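Local atomic coordinates of conjugal transfer protein TRWB (Escherichia coli, PDB entry 1E9R), a protein that probably couples DNA processing to DNA transport in bacterial conjugation, as a hexameric ring NTPase resembling ring helicases and F1-ATPase. Residues W234-N239 and S272-P277; E52-L57 and K303-G308; V85-N90 and A261-V266; S319-V324 and T332-F337. All coordinates share one frame; numbering follows the deposited sequence.

Contact 1 (W234-N239 and S272-P277); sequences WLEDPN and SLPEEP
Leu273 makes the close part of this contact with a single methyl group. Its CD2 lies 3.4 Å from Glu236 CG, a tight approach, and 3.9 Å from Leu235 CB, so it rests where two successive side chains leave the last turn of helix 231-236. The first torsion of Leu273 turns its CG away from its own carbonyl carbon (chi1 -70°); chi2 of 179° sends CD1 out along the extended chain, and CD2, branching off to the side, is the methyl that touches. What CD2 meets on Glu236 is the aliphatic stem, which the leucine crosses at a slant. The contact joins the carboxyl end of helix 231-236, where Asp237 is the first residue to leave helical angles, to the loop between helix 252-269 and strand 281-285 of the P-loop NTPase domain. Arg83, on strand 83-89, takes the carbonyl oxygens of both Trp234 and Leu235, tying the same helix end to the sheet. Packing slackens toward solvent. Pro274, an exposed residue, touches through one ring carbon, its CD 4.1 Å from Glu236 OE2, with the two side chains roughly perpendicular. The carboxylate of Glu236 finds its charged partner elsewhere, in a salt bridge from OE1 to Arg122.

Contact 2 (E52-L57 and K303-G308); sequences EPRHLL and KGRKAG
The guanidinium of Arg305 carries Pro53 over one face, with Pro53 CG 3.4 Å from Arg305 NH2 and 3.6 Å from its CZ; Arg54 CG comes in obliquely, 4.0 Å from the same NH2. The second flat group, the His55 imidazole, has the carbonyl oxygen of Pro53 3.2 Å above one face near the rim, while a water lies in the ring plane at its edge. That water is 3.1 Å from His55 NE2 and accepts a weak bond from the amide of Gly304, bridging the two segments. Both segments lead into neighbouring parallel strands of the central sheet, 56-59 and 309-315, and the first of these runs into what looks like a Walker A P-loop, as expected in this family. A hydrogen bond between His55 ND1 and Val311 N reaches into the second strand. Arg305 gets to the proline by starting anti to its own N (chi1 161°) and then bending at chi3. There it runs beside Arg54, the two guanidinium planes turned 58° apart and Arg54 NE 4.7 Å from Arg305 NH2. The charge of Arg54 is probably offset by salt bridges to Asp50 and to Asp402 of a neighbouring subunit.

Contact 3 (V85-N90 and A261-V266); sequences VIVDPN and AWVDVV
Val87 and Val263 meet through one methyl each, and the strand side chain can be traced outward to see how. Val87 CB remains 5.0 Å from Val263 CG2, the nearest methyl of the helix, so the branch point itself only sets the spacing. From there CG1 runs anti to the backbone N (chi1 176°) and does not come within contact distance of the helical segment. CG2, set anti to the carbonyl carbon, does the touching, ending 3.7 Å from Val263 CG2. Val263 uses the corresponding branch, and the two side chains cross at nearly a right angle, a methyl-to-methyl contact with no polar component. Two residues earlier on the strand and one turn later on the helix the pattern recurs more loosely: Val85 CG1 lies 4.4 Å from Val266 CG2, although both side chains set out toward the opposite segment. The main chains are correspondingly well separated, 7.9 Å between the CA atoms of Val87 and Val263. All four valines are buried. Helix 252-269 is the connecting helix of a beta-alpha-beta crossover from strand 243-247 to strand 281-285, and strand 83-89 lies between those two in the parallel sheet, hydrogen-bonded to both. Helix 231-236 flanks the site, with Trp234 against Val85 and Ile231 against Val266, while Trp247 of strand 243-247 touches Val87 and Leu294 reaches Val263.

Contact 4 (S319-V324 and T332-F337); sequences SQLDDV and TLRASF
Two consecutive helices, 318-325 and 327-334, place Leu321 and Arg334 with their CA atoms 9.1 Å apart, and the second helix gives way to a type I turn from Arg334 to Phe337. Across that gap the two side chains slide past each other in opposite directions. Leu321 CD2 lies 3.5 Å from Arg334 CG and 4.0 Å from its CD, so the leucine covers the aliphatic stem of the arginine; its other methyl, CD1, sits 4.2 Å from Leu333 CD2. Arg334 bends at chi3 (-43°) and brings its charged end over to Asp322, meeting that side chain at about a right angle. The ion pair is long, with Asp322 OD1 3.9 Å from Arg334 NH1, and the carboxylate and guanidinium planes are 73° apart. Two waters fill the polar link, each donating to OD1 and accepting from NH1, one of them only weakly from NH1; the other lies in the guanidinium plane, at its edge, and is 2.9 Å from Arg334 NH1. The second carboxylate oxygen of Asp322 forms a salt bridge with Lys328 of another subunit, so one acid serves both a helix pair and a subunit boundary. At the turn, Ser336 OG donates to Thr332 O at 2.8 Å, four residues back along the chain. The two helices form the connection of a beta-alpha-beta crossover from strand 309-315 to strand 339-342 in the P-loop NTPase core, and they face adjoining subunits in a hexamer whose quaternary structure resembles that of F1-ATPase.

In the fold
All four contacts belong to the coupling-protein P-loop NTPase domain and gather about its mixed central sheet. Along the chain, contact 2 spans the longest loop and encloses both contact 1 and contact 3; these two interlock, their segments alternating, and contact 4 follows the rest. Contacts 1 and 2 have centres 15 Å apart and are joined by a salt bridge from Glu275 to Lys306, whereas Trp234 packs on Val85 to link contact 1 to contact 3. Phe337 rests against His55 and the backbone of 56-57, joining contact 2 to contact 4. Contacts 1 and 4 lie farthest apart, centres 29 Å. Contact 3 is buried within one subunit, whereas contacts 1, 2 and 4 each reach a neighbouring one.

Contact 1 (W234-N239 and S272-P277)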
loop_
_atom_site.group_PDB
_atom_site.type_symbol
_atom_site.label_atom_id
_atom_site.label_comp_id
_atom_site.label_asym_id
_atom_site.label_seq_id
_atom_site.Cartn_x
_atom_site.Cartn_y
_atom_site.Cartn_z
ATOM N N TRP B 234 12.910 -44.248 1.310
ATOM C CA TRP B 234 14.262 -43.965 1.751
ATOM C C TRP B 234 14.256 -43.455 3.201
ATOM O O TRP B 234 15.072 -43.868 4.027
ATOM C CB TRP B 234 14.892 -42.914 0.844
ATOM C CG TRP B 234 16.248 -42.484 1.293
ATOM C CD1 TRP B 234 17.414 -43.178 1.157
ATOM C CD2 TRP B 234 16.579 -41.275 1.991
ATOM N NE1 TRP B 234 18.453 -42.480 1.726
ATOM C CE2 TRP B 234 17.971 -41.308 2.245
ATOM C CE3 TRP B 234 15.838 -40.167 2.429
ATOM C CZ2 TRP B 234 18.637 -40.272 2.918
ATOM C CZ3 TRP B 234 16.501 -39.135 3.101
ATOM C CH2 TRP B 234 17.888 -39.198 3.338
ATOM N N LEU B 235 13.337 -42.548 3.512
ATOM C CA LEU B 235 13.262 -42.000 4.861
ATOM C C LEU B 235 13.005 -43.088 5.880
ATOM O O LEU B 235 13.555 -43.071 6.980
ATOM C CB LEU B 235 12.158 -40.946 4.951
ATOM C CG LEU B 235 12.461 -39.607 4.274
ATOM C CD1 LEU B 235 11.227 -38.723 4.299
ATOM C CD2 LEU B 235 13.616 -38.935 4.981
ATOM N N GLU B 236 12.170 -44.043 5.501
ATOM C CA GLU B 236 11.812 -45.137 6.385
ATOM C C GLU B 236 12.912 -46.171 6.532
ATOM O O GLU B 236 12.956 -46.888 7.524
ATOM C CB GLU B 236 10.544 -45.814 5.872
ATOM C CG GLU B 236 9.375 -44.861 5.731
ATOM C CD GLU B 236 8.141 -45.534 5.175
ATOM O OE1 GLU B 236 8.223 -46.076 4.045
ATOM O OE2 GLU B 236 7.095 -45.515 5.867
ATOM N N ASP B 237 13.799 -46.251 5.549
ATOM C CA ASP B 237 14.878 -47.228 5.596
ATOM C C ASP B 237 15.944 -46.829 6.599
ATOM O O ASP B 237 16.718 -45.906 6.357
ATOM C CB ASP B 237 15.507 -47.384 4.213
ATOM C CG ASP B 237 16.597 -48.443 4.183
ATOM O OD1 ASP B 237 16.785 -49.148 5.204
ATOM O OD2 ASP B 237 17.263 -48.569 3.132
ATOM N N PRO B 238 16.018 -47.546 7.729
ATOM C CA PRO B 238 16.984 -47.292 8.804
ATOM C C PRO B 238 18.416 -47.312 8.297
ATOM O O PRO B 238 19.246 -46.503 8.715
ATOM C CB PRO B 238 16.720 -48.428 9.786
ATOM C CG PRO B 238 15.298 -48.832 9.491
ATOM C CD PRO B 238 15.266 -48.782 7.995
ATOM N N ASN B 239 18.693 -48.248 7.393
ATOM C CA ASN B 239 20.024 -48.388 6.818
ATOM C C ASN B 239 20.246 -47.470 5.627
ATOM O O ASN B 239 21.296 -47.520 4.986
ATOM C CB ASN B 239 20.270 -49.837 6.407
ATOM C CG ASN B 239 20.107 -50.791 7.566
ATOM O OD1 ASN B 239 20.726 -50.614 8.625
ATOM N ND2 ASN B 239 19.266 -51.811 7.382
ATOM N N SER B 272 4.562 -38.367 7.818
ATOM C CA SER B 272 3.907 -39.656 7.643
ATOM C C SER B 272 4.737 -40.795 8.219
ATOM O O SER B 272 4.272 -41.932 8.277
ATOM C CB SER B 272 3.641 -39.926 6.157
ATOM O OG SER B 272 2.527 -39.198 5.681
ATOM N N LEU B 273 5.963 -40.491 8.636
ATOM C CA LEU B 273 6.847 -41.508 9.198
ATOM C C LEU B 273 6.310 -42.077 10.498
ATOM O O LEU B 273 5.755 -41.349 11.324
ATOM C CB LEU B 273 8.239 -40.933 9.462
ATOM C CG LEU B 273 9.080 -40.609 8.235
ATOM C CD1 LEU B 273 10.399 -40.033 8.671
ATOM C CD2 LEU B 273 9.296 -41.860 7.418
ATOM N N PRO B 274 6.470 -43.394 10.698
ATOM C CA PRO B 274 5.989 -44.026 11.927
ATOM C C PRO B 274 6.760 -43.480 13.128
ATOM O O PRO B 274 7.933 -43.102 13.015
ATOM C CB PRO B 274 6.250 -45.510 11.678
ATOM C CG PRO B 274 7.466 -45.489 10.802
ATOM C CD PRO B 274 7.134 -44.380 9.827
ATOM N N GLU B 275 6.091 -43.432 14.272
ATOM C CA GLU B 275 6.701 -42.921 15.486
ATOM C C GLU B 275 7.976 -43.655 15.912
ATOM O O GLU B 275 7.943 -44.833 16.274
ATOM C CB GLU B 275 5.671 -42.938 16.617
ATOM C CG GLU B 275 5.185 -41.552 17.001
ATOM C CD GLU B 275 6.242 -40.772 17.766
ATOM O OE1 GLU B 275 7.425 -40.795 17.348
ATOM O OE2 GLU B 275 5.890 -40.136 18.786
ATOM N N GLU B 276 9.103 -42.945 15.844
ATOM C CA GLU B 276 10.405 -43.482 16.236
ATOM C C GLU B 276 11.115 -42.451 17.094
ATOM O O GLU B 276 11.808 -41.572 16.581
ATOM C CB GLU B 276 11.287 -43.799 15.021
ATOM C CG GLU B 276 10.895 -45.047 14.243
ATOM C CD GLU B 276 10.604 -46.231 15.144
ATOM O OE1 GLU B 276 11.375 -46.452 16.107
ATOM O OE2 GLU B 276 9.605 -46.942 14.885
ATOM N N PRO B 277 10.951 -42.550 18.421
ATOM C CA PRO B 277 11.566 -41.629 19.380
ATOM C C PRO B 277 13.076 -41.379 19.205
ATOM O O PRO B 277 13.573 -40.308 19.570
ATOM C CB PRO B 277 11.232 -42.275 20.729
ATOM C CG PRO B 277 9.902 -42.911 20.475
ATOM C CD PRO B 277 10.131 -43.558 19.123
#

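Contact 2 (E52-L57 and K303-G308)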
loop_
_atom_site.group_PDB
_atom_site.type_symbol
_atom_site.label_atom_id
_atom_site.label_comp_id
_atom_site.label_asym_id
_atom_site.label_seq_id
_atom_site.Cartn_x
_atom_site.Cartn_y
_atom_site.Cartn_z
ATOM N N GLU B 52 18.270 -28.600 18.811
ATOM C CA GLU B 52 18.351 -29.238 17.504
ATOM C C GLU B 52 17.045 -29.330 16.715
ATOM O O GLU B 52 16.982 -28.897 15.567
ATOM C CB GLU B 52 18.953 -30.630 17.649
ATOM C CG GLU B 52 20.425 -30.616 17.913
ATOM C CD GLU B 52 20.952 -31.999 18.145
ATOM O OE1 GLU B 52 20.317 -32.959 17.664
ATOM O OE2 GLU B 52 21.999 -32.121 18.803
ATOM N N PRO B 53 15.990 -29.908 17.312
ATOM C CA PRO B 53 14.720 -30.024 16.597
ATOM C C PRO B 53 13.873 -28.748 16.567
ATOM O O PRO B 53 12.732 -28.772 16.099
ATOM C CB PRO B 53 14.038 -31.183 17.310
ATOM C CG PRO B 53 14.491 -31.003 18.708
ATOM C CD PRO B 53 15.952 -30.675 18.569
ATOM N N ARG B 54 14.430 -27.642 17.065
ATOM C CA ARG B 54 13.733 -26.356 17.047
ATOM C C ARG B 54 14.332 -25.473 15.941
ATOM O O ARG B 54 13.997 -24.301 15.793
ATOM C CB ARG B 54 13.785 -25.675 18.425
ATOM C CG ARG B 54 12.798 -26.298 19.426
ATOM C CD ARG B 54 12.679 -25.516 20.758
ATOM N NE ARG B 54 13.920 -25.493 21.549
ATOM C CZ ARG B 54 14.054 -24.888 22.734
ATOM N NH1 ARG B 54 13.026 -24.247 23.278
ATOM N NH2 ARG B 54 15.220 -24.922 23.380
ATOM N N HIS B 55 15.238 -26.072 15.174
ATOM C CA HIS B 55 15.854 -25.454 14.005
ATOM C C HIS B 55 16.783 -24.264 14.169
ATOM O O HIS B 55 16.756 -23.561 15.179
ATOM C CB HIS B 55 14.741 -25.137 13.004
ATOM C CG HIS B 55 13.689 -26.200 12.951
ATOM N ND1 HIS B 55 13.983 -27.517 12.668
ATOM C CD2 HIS B 55 12.371 -26.167 13.263
ATOM C CE1 HIS B 55 12.893 -28.250 12.816
ATOM N NE2 HIS B 55 11.901 -27.456 13.177
ATOM N N LEU B 56 17.596 -24.056 13.136
ATOM C CA LEU B 56 18.595 -23.004 13.102
ATOM C C LEU B 56 18.587 -22.212 11.804
ATOM O O LEU B 56 18.661 -22.784 10.707
ATOM C CB LEU B 56 19.984 -23.617 13.277
ATOM C CG LEU B 56 21.160 -22.638 13.303
ATOM C CD1 LEU B 56 21.143 -21.877 14.621
ATOM C CD2 LEU B 56 22.476 -23.386 13.159
ATOM N N LEU B 57 18.526 -20.891 11.938
ATOM C CA LEU B 57 18.536 -19.998 10.789
ATOM C C LEU B 57 19.890 -19.296 10.741
ATOM O O LEU B 57 20.264 -18.614 11.679
ATOM C CB LEU B 57 17.400 -18.980 10.916
ATOM C CG LEU B 57 17.194 -18.043 9.725
ATOM C CD1 LEU B 57 16.952 -18.853 8.460
ATOM C CD2 LEU B 57 16.010 -17.145 9.989
ATOM N N LYS B 303 5.710 -29.085 13.033
ATOM C CA LYS B 303 5.162 -30.355 13.465
ATOM C C LYS B 303 6.075 -31.546 13.265
ATOM O O LYS B 303 5.621 -32.693 13.352
ATOM C CB LYS B 303 3.857 -30.598 12.712
ATOM C CG LYS B 303 2.997 -29.363 12.590
ATOM C CD LYS B 303 1.775 -29.613 11.738
ATOM C CE LYS B 303 0.883 -28.379 11.703
ATOM N NZ LYS B 303 -0.372 -28.628 10.918
ATOM N N GLY B 304 7.357 -31.291 13.017
ATOM C CA GLY B 304 8.272 -32.394 12.771
ATOM C C GLY B 304 9.165 -32.875 13.896
ATOM O O GLY B 304 10.081 -33.663 13.646
ATOM N N ARG B 305 8.915 -32.424 15.125
ATOM C CA ARG B 305 9.745 -32.832 16.265
ATOM C C ARG B 305 9.595 -34.317 16.591
ATOM O O ARG B 305 10.562 -34.971 16.994
ATOM C CB ARG B 305 9.408 -32.001 17.509
ATOM C CG ARG B 305 9.878 -32.640 18.814
ATOM C CD ARG B 305 9.392 -31.871 20.026
ATOM N NE ARG B 305 10.309 -30.789 20.364
ATOM C CZ ARG B 305 11.555 -30.978 20.801
ATOM N NH1 ARG B 305 12.017 -32.216 20.962
ATOM N NH2 ARG B 305 12.335 -29.935 21.086
ATOM N N LYS B 306 8.383 -34.839 16.426
ATOM C CA LYS B 306 8.121 -36.244 16.698
ATOM C C LYS B 306 8.877 -37.113 15.699
ATOM O O LYS B 306 9.234 -38.252 15.993
ATOM C CB LYS B 306 6.621 -36.525 16.605
ATOM C CG LYS B 306 5.961 -36.948 17.919
ATOM C CD LYS B 306 6.192 -35.938 19.048
ATOM C CE LYS B 306 5.237 -36.182 20.217
ATOM N NZ LYS B 306 5.268 -37.589 20.720
ATOM N N ALA B 307 9.123 -36.570 14.511
ATOM C CA ALA B 307 9.844 -37.309 13.484
ATOM C C ALA B 307 11.341 -37.114 13.650
ATOM O O ALA B 307 12.125 -37.823 13.034
ATOM C CB ALA B 307 9.417 -36.856 12.100
ATOM N N GLY B 308 11.737 -36.154 14.483
ATOM C CA GLY B 308 13.150 -35.912 14.715
ATOM C C GLY B 308 13.776 -35.062 13.636
ATOM O O GLY B 308 14.961 -35.194 13.345
HETATM O O HOH W 1 9.797 -29.693 13.392
#

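Contact 3 (V85-N90 and A261-V266)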
loop_
_atom_site.group_PDB
_atom_site.type_symbol
_atom_site.label_atom_id
_atom_site.label_comp_id
_atom_site.label_asym_id
_atom_site.label_seq_id
_atom_site.Cartn_x
_atom_site.Cartn_y
_atom_site.Cartn_z
ATOM N N VAL B 85 19.590 -34.864 4.871
ATOM C CA VAL B 85 19.320 -34.550 3.473
ATOM C C VAL B 85 19.991 -33.198 3.292
ATOM O O VAL B 85 19.792 -32.296 4.101
ATOM C CB VAL B 85 17.818 -34.406 3.189
ATOM C CG1 VAL B 85 17.610 -33.967 1.761
ATOM C CG2 VAL B 85 17.115 -35.717 3.441
ATOM N N ILE B 86 20.794 -33.056 2.246
ATOM C CA ILE B 86 21.506 -31.808 2.016
ATOM C C ILE B 86 21.248 -31.205 0.637
ATOM O O ILE B 86 21.432 -31.870 -0.390
ATOM C CB ILE B 86 23.030 -32.022 2.164
ATOM C CG1 ILE B 86 23.340 -32.602 3.542
ATOM C CG2 ILE B 86 23.769 -30.718 1.956
ATOM C CD1 ILE B 86 24.798 -33.015 3.726
ATOM N N VAL B 87 20.798 -29.951 0.627
ATOM C CA VAL B 87 20.573 -29.225 -0.617
ATOM C C VAL B 87 22.001 -28.762 -0.868
ATOM O O VAL B 87 22.491 -27.793 -0.271
ATOM C CB VAL B 87 19.600 -28.050 -0.402
ATOM C CG1 VAL B 87 19.457 -27.243 -1.674
ATOM C CG2 VAL B 87 18.243 -28.596 0.018
ATOM N N ASP B 88 22.667 -29.500 -1.746
ATOM C CA ASP B 88 24.075 -29.299 -2.021
ATOM C C ASP B 88 24.467 -28.723 -3.376
ATOM O O ASP B 88 24.622 -29.446 -4.357
ATOM C CB ASP B 88 24.767 -30.646 -1.771
ATOM C CG ASP B 88 26.266 -30.568 -1.845
ATOM O OD1 ASP B 88 26.858 -29.526 -1.475
ATOM O OD2 ASP B 88 26.846 -31.588 -2.259
ATOM N N PRO B 89 24.651 -27.403 -3.438
ATOM C CA PRO B 89 25.036 -26.714 -4.671
ATOM C C PRO B 89 26.408 -27.170 -5.148
ATOM O O PRO B 89 27.363 -27.165 -4.381
ATOM C CB PRO B 89 25.057 -25.256 -4.250
ATOM C CG PRO B 89 24.078 -25.218 -3.114
ATOM C CD PRO B 89 24.396 -26.444 -2.354
ATOM N N ASN B 90 26.503 -27.555 -6.413
ATOM C CA ASN B 90 27.766 -27.998 -6.989
ATOM C C ASN B 90 28.345 -29.246 -6.340
ATOM O O ASN B 90 29.540 -29.515 -6.475
ATOM C CB ASN B 90 28.799 -26.880 -6.907
ATOM C CG ASN B 90 28.374 -25.656 -7.655
ATOM O OD1 ASN B 90 28.045 -25.728 -8.838
ATOM N ND2 ASN B 90 28.375 -24.515 -6.979
ATOM N N ALA B 261 10.721 -29.187 -5.482
ATOM C CA ALA B 261 9.828 -30.323 -5.348
ATOM C C ALA B 261 10.409 -31.347 -4.379
ATOM O O ALA B 261 9.711 -31.852 -3.497
ATOM C CB ALA B 261 9.603 -30.973 -6.706
ATOM N N TRP B 262 11.688 -31.663 -4.543
ATOM C CA TRP B 262 12.307 -32.648 -3.677
ATOM C C TRP B 262 12.293 -32.206 -2.227
ATOM O O TRP B 262 11.864 -32.959 -1.341
ATOM C CB TRP B 262 13.744 -32.952 -4.129
ATOM C CG TRP B 262 13.808 -33.800 -5.382
ATOM C CD1 TRP B 262 12.918 -34.766 -5.768
ATOM C CD2 TRP B 262 14.815 -33.753 -6.400
ATOM N NE1 TRP B 262 13.308 -35.318 -6.961
ATOM C CE2 TRP B 262 14.467 -34.715 -7.373
ATOM C CE3 TRP B 262 15.975 -32.992 -6.585
ATOM C CZ2 TRP B 262 15.242 -34.936 -8.524
ATOM C CZ3 TRP B 262 16.749 -33.210 -7.733
ATOM C CH2 TRP B 262 16.374 -34.175 -8.685
ATOM N N VAL B 263 12.754 -30.985 -1.978
ATOM C CA VAL B 263 12.764 -30.472 -0.617
ATOM C C VAL B 263 11.372 -30.582 0.021
ATOM O O VAL B 263 11.237 -30.990 1.174
ATOM C CB VAL B 263 13.222 -29.007 -0.581
ATOM C CG1 VAL B 263 13.058 -28.445 0.820
ATOM C CG2 VAL B 263 14.668 -28.911 -1.032
ATOM N N ASP B 264 10.339 -30.230 -0.740
ATOM C CA ASP B 264 8.977 -30.290 -0.231
ATOM C C ASP B 264 8.533 -31.730 -0.015
ATOM O O ASP B 264 7.796 -32.019 0.927
ATOM C CB ASP B 264 8.010 -29.583 -1.186
ATOM C CG ASP B 264 6.687 -29.275 -0.531
ATOM O OD1 ASP B 264 6.652 -28.299 0.245
ATOM O OD2 ASP B 264 5.701 -30.003 -0.767
ATOM N N VAL B 265 8.970 -32.636 -0.887
ATOM C CA VAL B 265 8.610 -34.035 -0.725
ATOM C C VAL B 265 9.129 -34.488 0.629
ATOM O O VAL B 265 8.431 -35.183 1.361
ATOM C CB VAL B 265 9.235 -34.928 -1.809
ATOM C CG1 VAL B 265 9.014 -36.402 -1.457
ATOM C CG2 VAL B 265 8.616 -34.612 -3.158
ATOM N N VAL B 266 10.355 -34.090 0.963
ATOM C CA VAL B 266 10.934 -34.466 2.248
ATOM C C VAL B 266 10.111 -33.891 3.396
ATOM O O VAL B 266 9.785 -34.600 4.342
ATOM C CB VAL B 266 12.397 -33.974 2.395
ATOM C CG1 VAL B 266 12.884 -34.195 3.828
ATOM C CG2 VAL B 266 13.293 -34.725 1.433
#

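Contact 4 (S319-V324 and T332-F337)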
loop_
_atom_site.group_PDB
_atom_site.type_symbol
_atom_site.label_atom_id
_atom_site.label_comp_id
_atom_site.label_asym_id
_atom_site.label_seq_id
_atom_site.Cartn_x
_atom_site.Cartn_y
_atom_site.Cartn_z
ATOM N N SER B 319 15.082 -9.847 2.633
ATOM C CA SER B 319 14.281 -9.133 1.659
ATOM C C SER B 319 13.856 -10.073 0.531
ATOM O O SER B 319 12.722 -10.019 0.044
ATOM C CB SER B 319 15.111 -7.979 1.103
ATOM O OG SER B 319 14.460 -7.376 0.008
ATOM N N GLN B 320 14.778 -10.944 0.131
ATOM C CA GLN B 320 14.522 -11.896 -0.937
ATOM C C GLN B 320 13.482 -12.898 -0.499
ATOM O O GLN B 320 12.670 -13.338 -1.308
ATOM C CB GLN B 320 15.795 -12.635 -1.313
ATOM C CG GLN B 320 15.689 -13.380 -2.617
ATOM C CD GLN B 320 16.930 -14.216 -2.911
ATOM O OE1 GLN B 320 18.009 -14.008 -2.318
ATOM N NE2 GLN B 320 16.790 -15.165 -3.840
ATOM N N LEU B 321 13.511 -13.261 0.782
ATOM C CA LEU B 321 12.548 -14.213 1.332
ATOM C C LEU B 321 11.143 -13.601 1.329
ATOM O O LEU B 321 10.141 -14.300 1.121
ATOM C CB LEU B 321 12.936 -14.584 2.758
ATOM C CG LEU B 321 12.117 -15.728 3.352
ATOM C CD1 LEU B 321 12.401 -17.012 2.565
ATOM C CD2 LEU B 321 12.455 -15.886 4.841
ATOM N N ASP B 322 11.074 -12.293 1.577
ATOM C CA ASP B 322 9.794 -11.597 1.589
ATOM C C ASP B 322 9.249 -11.651 0.190
ATOM O O ASP B 322 8.050 -11.801 -0.014
ATOM C CB ASP B 322 9.944 -10.127 1.999
ATOM C CG ASP B 322 10.212 -9.952 3.487
ATOM O OD1 ASP B 322 9.858 -10.858 4.268
ATOM O OD2 ASP B 322 10.763 -8.895 3.877
ATOM N N ASP B 323 10.143 -11.537 -0.782
ATOM C CA ASP B 323 9.738 -11.566 -2.174
ATOM C C ASP B 323 9.178 -12.925 -2.599
ATOM O O ASP B 323 8.242 -12.999 -3.387
ATOM C CB ASP B 323 10.920 -11.182 -3.057
ATOM C CG ASP B 323 10.488 -10.478 -4.311
ATOM O OD1 ASP B 323 9.753 -9.474 -4.193
ATOM O OD2 ASP B 323 10.878 -10.917 -5.408
ATOM N N VAL B 324 9.746 -14.001 -2.069
ATOM C CA VAL B 324 9.291 -15.350 -2.405
ATOM C C VAL B 324 8.006 -15.772 -1.673
ATOM O O VAL B 324 7.061 -16.261 -2.292
ATOM C CB VAL B 324 10.413 -16.402 -2.101
ATOM C CG1 VAL B 324 9.933 -17.818 -2.412
ATOM C CG2 VAL B 324 11.647 -16.074 -2.911
ATOM N N THR B 332 6.582 -15.423 9.475
ATOM C CA THR B 332 6.152 -16.625 10.159
ATOM C C THR B 332 7.163 -17.737 9.944
ATOM O O THR B 332 7.427 -18.532 10.854
ATOM C CB THR B 332 4.808 -17.096 9.630
ATOM O OG1 THR B 332 3.850 -16.046 9.798
ATOM C CG2 THR B 332 4.359 -18.360 10.372
ATOM N N LEU B 333 7.719 -17.798 8.736
ATOM C CA LEU B 333 8.698 -18.826 8.395
ATOM C C LEU B 333 9.972 -18.631 9.196
ATOM O O LEU B 333 10.478 -19.569 9.806
ATOM C CB LEU B 333 9.017 -18.792 6.898
ATOM C CG LEU B 333 9.902 -19.924 6.380
ATOM C CD1 LEU B 333 9.233 -21.271 6.606
ATOM C CD2 LEU B 333 10.155 -19.707 4.912
ATOM N N ARG B 334 10.483 -17.405 9.192
ATOM C CA ARG B 334 11.689 -17.102 9.941
ATOM C C ARG B 334 11.435 -17.342 11.432
ATOM O O ARG B 334 12.317 -17.813 12.152
ATOM C CB ARG B 334 12.119 -15.648 9.726
ATOM C CG ARG B 334 12.473 -15.286 8.290
ATOM C CD ARG B 334 13.252 -13.965 8.227
ATOM N NE ARG B 334 12.681 -12.952 9.116
ATOM C CZ ARG B 334 11.632 -12.193 8.822
ATOM N NH1 ARG B 334 11.052 -12.298 7.638
ATOM N NH2 ARG B 334 11.177 -11.311 9.707
ATOM N N ALA B 335 10.226 -17.030 11.887
ATOM C CA ALA B 335 9.881 -17.210 13.287
ATOM C C ALA B 335 9.763 -18.687 13.651
ATOM O O ALA B 335 9.616 -19.035 14.825
ATOM C CB ALA B 335 8.572 -16.485 13.594
ATOM N N SER B 336 9.822 -19.556 12.646
ATOM C CA SER B 336 9.706 -20.987 12.889
ATOM C C SER B 336 11.045 -21.620 13.260
ATOM O O SER B 336 11.097 -22.774 13.680
ATOM C CB SER B 336 9.091 -21.673 11.675
ATOM O OG SER B 336 7.762 -21.213 11.505
ATOM N N PHE B 337 12.121 -20.860 13.093
ATOM C CA PHE B 337 13.444 -21.317 13.486
ATOM C C PHE B 337 13.672 -20.633 14.844
ATOM O O PHE B 337 13.562 -19.408 14.952
ATOM C CB PHE B 337 14.508 -20.843 12.508
ATOM C CG PHE B 337 14.375 -21.415 11.130
ATOM C CD1 PHE B 337 13.352 -21.006 10.287
ATOM C CD2 PHE B 337 15.309 -22.334 10.656
ATOM C CE1 PHE B 337 13.269 -21.497 8.997
ATOM C CE2 PHE B 337 15.226 -22.824 9.367
ATOM C CZ PHE B 337 14.209 -22.405 8.539
HETATM O O HOH W 2 8.895 -10.643 6.563
HETATM O O HOH W 3 12.060 -12.456 5.385
#